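Local coordinates for hypothetical protein (Legionella pneumophila subsp. pneumophila, PDB 4KH9) that is of unknown function but binds calcium ions and is built from three domains, the central and last of them related to E-set beta-sandwiches, at residues L98-S103 against A123-K128; S41-Y47 against T162-T168; N232-N237 against G355-T359. One frame throughout, in Å; residues are numbered along the deposited sequence.

Contact 1. Residues L98-S103 against A123-K128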
loop_
_atom_site.group_PDB
_atom_site.type_symbol
_atom_site.label_atom_id
_atom_site.label_comp_id
_atom_site.label_asym_id
_atom_site.label_seq_id
_atom_site.Cartn_x
_atom_site.Cartn_y
_atom_site.Cartn_z
ATOM N N LEU A 98 14.141 12.031 29.191
ATOM C CA LEU A 98 13.184 12.172 28.073
ATOM C C LEU A 98 11.851 12.834 28.504
ATOM O O LEU A 98 11.376 13.746 27.824
ATOM C CB LEU A 98 12.908 10.823 27.406
ATOM C CG LEU A 98 12.124 10.839 26.077
ATOM C CD1 LEU A 98 12.825 11.685 24.998
ATOM C CD2 LEU A 98 11.926 9.416 25.553
ATOM N N LYS A 99 11.294 12.408 29.646
ATOM C CA LYS A 99 10.043 12.937 30.213
ATOM C C LYS A 99 10.052 14.467 30.387
ATOM O O LYS A 99 9.003 15.084 30.224
ATOM C CB LYS A 99 9.753 12.293 31.580
ATOM C CG LYS A 99 9.111 10.942 31.476
ATOM C CD LYS A 99 8.901 10.371 32.861
ATOM C CE LYS A 99 8.636 8.888 32.826
ATOM N NZ LYS A 99 8.837 8.291 34.169
ATOM N N GLU A 100 11.230 15.076 30.689
ATOM C CA GLU A 100 11.370 16.525 30.893
ATOM C C GLU A 100 11.296 17.337 29.578
ATOM O O GLU A 100 11.128 18.552 29.638
ATOM C CB GLU A 100 12.673 16.843 31.642
ATOM C CG GLU A 100 12.566 16.397 33.092
ATOM C CD GLU A 100 13.661 16.832 34.038
ATOM O OE1 GLU A 100 14.344 17.840 33.751
ATOM O OE2 GLU A 100 13.793 16.190 35.102
ATOM N N ALA A 101 11.350 16.679 28.416
ATOM C CA ALA A 101 11.170 17.322 27.110
ATOM C C ALA A 101 9.686 17.391 26.740
ATOM O O ALA A 101 9.359 18.054 25.766
ATOM C CB ALA A 101 11.943 16.577 26.024
ATOM N N SER A 102 8.808 16.669 27.475
ATOM C CA SER A 102 7.334 16.651 27.332
ATOM C C SER A 102 6.706 17.665 28.268
ATOM O O SER A 102 7.373 18.120 29.201
ATOM C CB SER A 102 6.765 15.260 27.627
ATOM O OG SER A 102 6.644 14.991 29.022
ATOM N N SER A 103 5.408 18.004 28.071
ATOM C CA SER A 103 4.756 18.998 28.945
ATOM C C SER A 103 4.692 18.548 30.390
ATOM O O SER A 103 4.746 17.359 30.666
ATOM C CB SER A 103 3.335 19.304 28.474
ATOM O OG SER A 103 2.477 18.175 28.555
ATOM N N ALA A 123 7.759 4.544 24.652
ATOM C CA ALA A 123 7.987 5.958 24.926
ATOM C C ALA A 123 7.429 6.805 23.793
ATOM O O ALA A 123 7.820 6.640 22.640
ATOM C CB ALA A 123 9.461 6.251 25.136
HETATM N N MSE A 124 6.464 7.676 24.121
HETATM C CA MSE A 124 5.850 8.601 23.165
HETATM C C MSE A 124 5.735 9.980 23.809
HETATM O O MSE A 124 5.362 10.081 24.972
HETATM C CB MSE A 124 4.481 8.108 22.672
HETATM C CG MSE A 124 3.885 9.002 21.559
HETATM SE SE MSE A 124 2.272 8.243 20.785
HETATM C CE MSE A 124 1.955 9.395 19.231
ATOM N N LEU A 125 6.045 11.034 23.053
ATOM C CA LEU A 125 5.963 12.376 23.586
ATOM C C LEU A 125 5.822 13.403 22.501
ATOM O O LEU A 125 6.264 13.221 21.372
ATOM C CB LEU A 125 7.209 12.742 24.467
ATOM C CG LEU A 125 8.505 13.144 23.742
ATOM C CD1 LEU A 125 9.315 14.121 24.579
ATOM C CD2 LEU A 125 9.341 11.910 23.314
ATOM N N GLN A 126 5.259 14.529 22.889
ATOM C CA GLN A 126 5.267 15.688 22.024
ATOM C C GLN A 126 6.264 16.649 22.653
ATOM O O GLN A 126 6.150 16.962 23.840
ATOM C CB GLN A 126 3.877 16.288 21.835
ATOM C CG GLN A 126 3.926 17.464 20.863
ATOM C CD GLN A 126 2.560 18.009 20.517
ATOM O OE1 GLN A 126 1.646 18.121 21.368
ATOM N NE2 GLN A 126 2.428 18.425 19.277
ATOM N N ILE A 127 7.226 17.103 21.871
ATOM C CA ILE A 127 8.274 18.000 22.364
ATOM C C ILE A 127 7.645 19.352 22.694
ATOM O O ILE A 127 6.884 19.886 21.871
ATOM C CB ILE A 127 9.465 18.136 21.367
ATOM C CG1 ILE A 127 10.042 16.755 21.018
ATOM C CG2 ILE A 127 10.554 19.058 21.959
ATOM C CD1 ILE A 127 11.080 16.763 19.843
ATOM N N LYS A 128 7.953 19.894 23.909
ATOM C CA LYS A 128 7.444 21.213 24.324
ATOM C C LYS A 128 7.850 22.280 23.296
ATOM O O LYS A 128 9.030 22.310 22.906
ATOM C CB LYS A 128 7.967 21.606 25.707
ATOM C CG LYS A 128 7.453 20.762 26.834
ATOM C CD LYS A 128 7.958 21.285 28.182
ATOM C CE LYS A 128 9.454 21.191 28.391
ATOM N NZ LYS A 128 9.810 21.641 29.769
HETATM O O HOH W 1 4.203 16.817 25.803
#
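L98 meets the strand 123-126 with both of its methyl groups. CD2 of L98 lies 4.0 Å from CB of A123, and CD1 of L98 lies 3.9 Å from CD2 of L125, the two leucine side chains crossing at a slant. A chi1 of -170° swings CG of L98 to the side opposite its own N, and the branch can spread over two inward-facing residues of the strand. L98 also touches I75, L86, I88 and L138, so the pair belongs to the hydrophobic interior of the N-terminal domain. The carbonyl oxygen of K99 holds the turn together, taking both the backbone N and OG of S102; the hydroxyl comes in on a lone pair, with OG of S102 2.6 Å from O of K99. The carbonyl of E100 receives a weak bond from NZ of K128, a group that also has a long, weak ion pair with E130. Here a turn with helical backbone angles following strand 95-97, an outermost strand of one four-stranded sheet, is laid against strand 123-126, an outermost strand of another, and bridges the two sheets. A101 contributes a methyl group, CB sitting 3.9 Å from CD1 of L125, and its carbonyl accepts the backbone N of K128 at 3.0 Å from O of A101. That bond is nearly straight, 167° at the hydrogen, and fixes the turn to the chain just beyond the strand. CB of S102 rests on CB and CD1 of L125. The aliphatic part of K128 runs alongside the S102 carbonyl, bringing CD to 3.4 Å from O of S102, before a bend at chi3 (-65°) directs NZ back toward E100. At S103, a water accepts from the backbone N and donates to O of Q126; S103 stands at the N-cap of helix 104-107, and its OG also bonds to the side chain of N106.

Contact 2. Residues S41-Y47 against T162-T168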
loop_
_atom_site.group_PDB
_atom_site.type_symbol
_atom_site.label_atom_id
_atom_site.label_comp_id
_atom_site.label_asym_id
_atom_site.label_seq_id
_atom_site.Cartn_x
_atom_site.Cartn_y
_atom_site.Cartn_z
ATOM N N SER A 41 -6.115 7.400 -7.117
ATOM C CA SER A 41 -4.689 7.635 -6.933
ATOM C C SER A 41 -4.213 7.169 -5.581
ATOM O O SER A 41 -4.975 7.235 -4.622
ATOM C CB SER A 41 -4.399 9.125 -7.083
ATOM O OG SER A 41 -3.021 9.355 -7.299
ATOM N N ASN A 42 -2.945 6.727 -5.486
ATOM C CA ASN A 42 -2.356 6.308 -4.224
ATOM C C ASN A 42 -1.352 7.373 -3.781
ATOM O O ASN A 42 -0.407 7.053 -3.050
ATOM C CB ASN A 42 -1.708 4.884 -4.295
ATOM C CG ASN A 42 -0.550 4.706 -5.251
ATOM O OD1 ASN A 42 -0.099 5.656 -5.903
ATOM N ND2 ASN A 42 -0.039 3.458 -5.346
ATOM N N VAL A 43 -1.537 8.639 -4.225
ATOM C CA VAL A 43 -0.689 9.764 -3.775
ATOM C C VAL A 43 -0.739 9.788 -2.232
ATOM O O VAL A 43 -1.807 9.649 -1.649
ATOM C CB VAL A 43 -1.099 11.143 -4.394
ATOM C CG1 VAL A 43 -0.318 12.311 -3.773
ATOM C CG2 VAL A 43 -0.921 11.143 -5.906
ATOM N N ARG A 44 0.415 9.890 -1.602
ATOM C CA ARG A 44 0.533 9.914 -0.168
ATOM C C ARG A 44 1.574 10.948 0.243
ATOM O O ARG A 44 2.674 10.950 -0.304
ATOM C CB ARG A 44 0.906 8.511 0.373
ATOM C CG ARG A 44 -0.273 7.573 0.569
ATOM C CD ARG A 44 -1.154 8.019 1.722
ATOM N NE ARG A 44 -2.377 7.232 1.842
ATOM C CZ ARG A 44 -3.535 7.561 1.281
ATOM N NH1 ARG A 44 -3.638 8.667 0.553
ATOM N NH2 ARG A 44 -4.603 6.794 1.452
ATOM N N ARG A 45 1.218 11.827 1.196
ATOM C CA ARG A 45 2.160 12.784 1.748
ATOM C C ARG A 45 2.550 12.398 3.200
ATOM O O ARG A 45 1.732 11.888 3.950
ATOM C CB ARG A 45 1.611 14.191 1.692
ATOM C CG ARG A 45 1.523 14.718 0.249
ATOM C CD ARG A 45 0.984 16.150 0.168
ATOM N NE ARG A 45 -0.458 16.241 0.351
ATOM C CZ ARG A 45 -1.342 16.125 -0.631
ATOM N NH1 ARG A 45 -0.935 15.905 -1.877
ATOM N NH2 ARG A 45 -2.644 16.216 -0.375
ATOM N N SER A 46 3.802 12.645 3.559
ATOM C CA SER A 46 4.398 12.396 4.879
ATOM C C SER A 46 5.018 13.671 5.393
ATOM O O SER A 46 5.732 14.364 4.650
ATOM C CB SER A 46 5.470 11.308 4.776
ATOM O OG SER A 46 6.264 11.229 5.960
ATOM N N TYR A 47 4.789 13.956 6.657
ATOM C CA TYR A 47 5.305 15.113 7.373
ATOM C C TYR A 47 6.259 14.634 8.471
ATOM O O TYR A 47 6.363 15.235 9.525
ATOM C CB TYR A 47 4.125 15.938 7.972
ATOM C CG TYR A 47 3.228 16.575 6.925
ATOM C CD1 TYR A 47 2.277 15.821 6.236
ATOM C CD2 TYR A 47 3.288 17.940 6.668
ATOM C CE1 TYR A 47 1.467 16.400 5.255
ATOM C CE2 TYR A 47 2.490 18.526 5.690
ATOM C CZ TYR A 47 1.567 17.758 5.003
ATOM O OH TYR A 47 0.778 18.349 4.054
ATOM N N THR A 162 7.076 21.143 5.454
ATOM C CA THR A 162 7.908 20.306 4.571
ATOM C C THR A 162 7.347 18.892 4.565
ATOM O O THR A 162 7.223 18.259 5.623
ATOM C CB THR A 162 9.397 20.315 4.953
ATOM O OG1 THR A 162 9.905 21.630 4.816
ATOM C CG2 THR A 162 10.239 19.382 4.049
ATOM N N TYR A 163 6.971 18.406 3.365
ATOM C CA TYR A 163 6.429 17.069 3.254
ATOM C C TYR A 163 7.040 16.321 2.085
ATOM O O TYR A 163 7.586 16.930 1.156
ATOM C CB TYR A 163 4.895 17.096 3.118
ATOM C CG TYR A 163 4.394 17.871 1.923
ATOM C CD1 TYR A 163 4.232 17.252 0.683
ATOM C CD2 TYR A 163 4.038 19.218 2.036
ATOM C CE1 TYR A 163 3.723 17.948 -0.411
ATOM C CE2 TYR A 163 3.548 19.929 0.939
ATOM C CZ TYR A 163 3.375 19.282 -0.277
ATOM O OH TYR A 163 2.877 19.953 -1.363
ATOM N N LEU A 164 6.943 15.000 2.152
ATOM C CA LEU A 164 7.377 14.094 1.099
ATOM C C LEU A 164 6.156 13.583 0.410
ATOM O O LEU A 164 5.250 13.101 1.089
ATOM C CB LEU A 164 8.208 12.934 1.668
ATOM C CG LEU A 164 8.759 11.933 0.646
ATOM C CD1 LEU A 164 9.877 12.556 -0.183
ATOM C CD2 LEU A 164 9.229 10.681 1.321
ATOM N N GLU A 165 6.097 13.694 -0.922
ATOM C CA GLU A 165 4.956 13.160 -1.674
ATOM C C GLU A 165 5.418 11.940 -2.518
ATOM O O GLU A 165 6.421 12.025 -3.190
ATOM C CB GLU A 165 4.313 14.246 -2.542
ATOM C CG GLU A 165 3.052 13.743 -3.222
ATOM C CD GLU A 165 2.264 14.813 -3.952
ATOM O OE1 GLU A 165 1.732 15.714 -3.267
ATOM O OE2 GLU A 165 2.138 14.728 -5.196
ATOM N N VAL A 166 4.700 10.801 -2.419
ATOM C CA VAL A 166 5.015 9.568 -3.145
ATOM C C VAL A 166 3.756 9.053 -3.827
ATOM O O VAL A 166 2.644 9.258 -3.318
ATOM C CB VAL A 166 5.631 8.469 -2.240
ATOM C CG1 VAL A 166 6.901 8.960 -1.564
ATOM C CG2 VAL A 166 4.624 7.941 -1.211
ATOM N N GLU A 167 3.918 8.384 -4.960
ATOM C CA GLU A 167 2.808 7.729 -5.686
ATOM C C GLU A 167 3.350 6.749 -6.726
ATOM O O GLU A 167 4.478 6.905 -7.161
ATOM C CB GLU A 167 1.857 8.732 -6.366
ATOM C CG GLU A 167 2.494 9.636 -7.393
ATOM C CD GLU A 167 1.512 10.460 -8.203
ATOM O OE1 GLU A 167 0.655 9.864 -8.896
ATOM O OE2 GLU A 167 1.620 11.706 -8.168
ATOM N N THR A 168 2.532 5.765 -7.143
ATOM C CA THR A 168 2.920 4.836 -8.215
ATOM C C THR A 168 1.998 5.131 -9.424
ATOM O O THR A 168 0.966 5.781 -9.249
ATOM C CB THR A 168 2.911 3.383 -7.760
ATOM O OG1 THR A 168 1.608 3.005 -7.356
ATOM C CG2 THR A 168 3.892 3.118 -6.624
HETATM O O HOH W 2 -1.635 6.765 -8.179
HETATM O O HOH W 3 4.749 10.279 1.429
#
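R44 and V166 form a hydrogen-bonded pair, as do S46 and L164, so four backbone bonds join the two antiparallel strands; R45 and E165 form the non-hydrogen-bonded pair between them. A water adds a further link by donating to the carbonyls of R44 and L164. Before the start of strand 44-46, the side-chain amide of N42 takes the place of backbone pairing opposite T168: OD1 of N42 accepts the backbone N of T168 at 2.9 Å, and ND2 of N42 donates to OG1 of T168 at 2.6 Å, close to the amide plane. Chi1 of 62° places the N42 amide where it can make both bonds; ND2 also reaches O of A260.

The charged contact is a salt bridge, NH1 of R45 lying 3.0 Å from OE1 of E165. The carboxylate oxygen sits in the guanidinium plane, whereas the arginine approaches from above the carboxylate plane.

Among the nonpolar contacts, V43 spreads its methyls over two acids, CG1 against CD of E165 and CG2 against CD of E167. CB of Y163 sits over the face of the Y47 ring, 3.8 Å from its centroid, in a CH-pi contact, and CD of R45 packs alongside the Y163 ring. R45 and E165 point to one face of the sheet; on the other, L164 and V166 pack on strands 238-248 and 251-264. Strand 44-46, from the N-terminal family region, is an antiparallel edge strand extending the sheet of the E-set-like central domain.

Contact 3. Residues N232-N237 against G355-T359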
loop_
_atom_site.group_PDB
_atom_site.type_symbol
_atom_site.label_atom_id
_atom_site.label_comp_id
_atom_site.label_asym_id
_atom_site.label_seq_id
_atom_site.Cartn_x
_atom_site.Cartn_y
_atom_site.Cartn_z
ATOM N N ASN A 232 1.903 -15.869 -4.009
ATOM C CA ASN A 232 0.517 -15.498 -3.803
ATOM C C ASN A 232 0.475 -14.489 -2.631
ATOM O O ASN A 232 1.007 -14.772 -1.565
ATOM C CB ASN A 232 -0.323 -16.772 -3.549
ATOM C CG ASN A 232 -1.758 -16.544 -3.142
ATOM O OD1 ASN A 232 -2.320 -15.469 -3.281
ATOM N ND2 ASN A 232 -2.402 -17.576 -2.630
ATOM N N ASP A 233 -0.117 -13.311 -2.844
ATOM C CA ASP A 233 -0.175 -12.280 -1.801
ATOM C C ASP A 233 -1.319 -12.503 -0.786
ATOM O O ASP A 233 -1.335 -11.827 0.238
ATOM C CB ASP A 233 -0.307 -10.888 -2.441
ATOM C CG ASP A 233 0.917 -10.472 -3.244
ATOM O OD1 ASP A 233 2.030 -10.971 -2.949
ATOM O OD2 ASP A 233 0.784 -9.597 -4.099
ATOM N N ARG A 234 -2.253 -13.440 -1.069
ATOM C CA ARG A 234 -3.407 -13.834 -0.246
ATOM C C ARG A 234 -4.231 -12.606 0.255
ATOM O O ARG A 234 -4.548 -12.479 1.451
ATOM C CB ARG A 234 -2.974 -14.705 0.950
ATOM C CG ARG A 234 -2.248 -15.989 0.572
ATOM C CD ARG A 234 -2.073 -16.884 1.769
ATOM N NE ARG A 234 -3.356 -17.469 2.159
ATOM C CZ ARG A 234 -3.530 -18.277 3.196
ATOM N NH1 ARG A 234 -2.502 -18.609 3.967
ATOM N NH2 ARG A 234 -4.736 -18.745 3.485
ATOM N N GLY A 235 -4.577 -11.729 -0.674
ATOM C CA GLY A 235 -5.362 -10.532 -0.389
ATOM C C GLY A 235 -4.580 -9.342 0.140
ATOM O O GLY A 235 -5.080 -8.216 0.079
ATOM N N GLU A 236 -3.341 -9.570 0.624
ATOM C CA GLU A 236 -2.494 -8.512 1.189
ATOM C C GLU A 236 -1.844 -7.662 0.086
ATOM O O GLU A 236 -1.663 -8.121 -1.053
ATOM C CB GLU A 236 -1.410 -9.101 2.106
ATOM C CG GLU A 236 -1.915 -9.906 3.292
ATOM C CD GLU A 236 -0.832 -10.723 3.976
ATOM O OE1 GLU A 236 -0.269 -11.640 3.332
ATOM O OE2 GLU A 236 -0.567 -10.468 5.172
ATOM N N ASN A 237 -1.506 -6.413 0.431
ATOM C CA ASN A 237 -0.905 -5.478 -0.500
ATOM C C ASN A 237 0.607 -5.309 -0.312
ATOM O O ASN A 237 1.191 -5.723 0.685
ATOM C CB ASN A 237 -1.576 -4.108 -0.380
ATOM C CG ASN A 237 -2.971 -4.061 -0.954
ATOM O OD1 ASN A 237 -3.299 -4.703 -1.973
ATOM N ND2 ASN A 237 -3.811 -3.270 -0.325
ATOM N N GLY A 355 -8.067 -17.786 -4.643
ATOM C CA GLY A 355 -6.822 -18.245 -4.035
ATOM C C GLY A 355 -5.923 -17.063 -3.725
ATOM O O GLY A 355 -5.160 -17.092 -2.764
ATOM N N GLN A 356 -6.034 -15.997 -4.531
ATOM C CA GLN A 356 -5.257 -14.769 -4.391
ATOM C C GLN A 356 -6.069 -13.652 -3.774
ATOM O O GLN A 356 -5.485 -12.718 -3.230
ATOM C CB GLN A 356 -4.751 -14.303 -5.765
ATOM C CG GLN A 356 -3.611 -15.144 -6.323
ATOM C CD GLN A 356 -3.104 -14.532 -7.591
ATOM O OE1 GLN A 356 -2.380 -13.539 -7.576
ATOM N NE2 GLN A 356 -3.534 -15.061 -8.719
ATOM N N LEU A 357 -7.406 -13.722 -3.906
ATOM C CA LEU A 357 -8.359 -12.696 -3.513
ATOM C C LEU A 357 -8.001 -11.424 -4.290
ATOM O O LEU A 357 -7.962 -10.317 -3.748
ATOM C CB LEU A 357 -8.419 -12.487 -1.978
ATOM C CG LEU A 357 -9.057 -13.619 -1.179
ATOM C CD1 LEU A 357 -8.724 -13.497 0.298
ATOM C CD2 LEU A 357 -10.577 -13.630 -1.363
ATOM N N LYS A 358 -7.693 -11.627 -5.579
ATOM C CA LYS A 358 -7.364 -10.584 -6.542
ATOM C C LYS A 358 -8.101 -10.806 -7.864
ATOM O O LYS A 358 -8.372 -11.955 -8.256
ATOM C CB LYS A 358 -5.834 -10.548 -6.825
ATOM C CG LYS A 358 -4.914 -10.270 -5.648
ATOM C CD LYS A 358 -4.872 -8.801 -5.236
ATOM C CE LYS A 358 -4.206 -8.627 -3.889
ATOM N NZ LYS A 358 -4.400 -7.254 -3.371
ATOM N N THR A 359 -8.387 -9.697 -8.566
ATOM C CA THR A 359 -8.882 -9.701 -9.947
ATOM C C THR A 359 -7.652 -10.060 -10.771
ATOM O O THR A 359 -6.614 -9.399 -10.608
ATOM C CB THR A 359 -9.535 -8.343 -10.291
ATOM O OG1 THR A 359 -10.692 -8.195 -9.490
ATOM C CG2 THR A 359 -9.948 -8.233 -11.742
HETATM O O HOH W 4 -1.255 -12.637 -5.369
#
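A type I' beta turn, D233 to E236, meets the G1 beta bulge at the start of strand 358-368, where L357 and K358 both face D353; the central domain thereby touches the C-terminal one. The residue before the turn, N232, uses both ends of its amide. ND2 of N232 donates to the carbonyl of G355, just before the bulge, at 2.8 Å from O of G355, reaching that oxygen from above its carbonyl plane. OD1 of N232 accepts the backbone N of R234 at 3.0 Å, closing an Asx turn, and also rests against Q356, 3.3 Å from its CG. Chi1 of N232 (172°) carries CG away from its own N and out toward the G355 carbonyl, the amide plane almost perpendicular (86°) to that of the Q356 amide. A water accepts from the backbone N of D233 and donates to OE1 of Q356, which also takes the backbone N of I265 in the interdomain connection. At the tip of the turn, the N of G235 makes a weak bond to O of Q356, and CA of G235, a residue with positive phi (83°), lies 4.0 Å from CB of L357. Farther along, K358 bends at chi2 and brings NZ to 3.1 Å from OD1 of N237, a weak bond; the stronger partner of this amine is S262. The guanidinium of R234 forms a salt bridge with E15. Across the contact the bonds are polar and mostly to neutral groups, with little apolar packing, so this contact probably relies on a few directional amide and water-mediated bonds more than on apolar burial.

Overall arrangement
From the N terminus, segment 41-47 is the first to be used, but contact 2 closes only at 162-168, after the chain has made most of the N-terminal domain. Contact 1 is nested inside that large loop and closes a short one, joining two sheets of the domain; the centres of contacts 1 and 2 lie about 28 Å apart. Contact 2 ties the N-terminal region to the edge of the central domain's sheet. Contact 3 follows in series: it opens at 232-237 in the central domain and closes at 355-359 in the C-terminal domain. Contacts 2 and 3 thus fasten successive domains, while contact 1 is internal to the first. None crosses another.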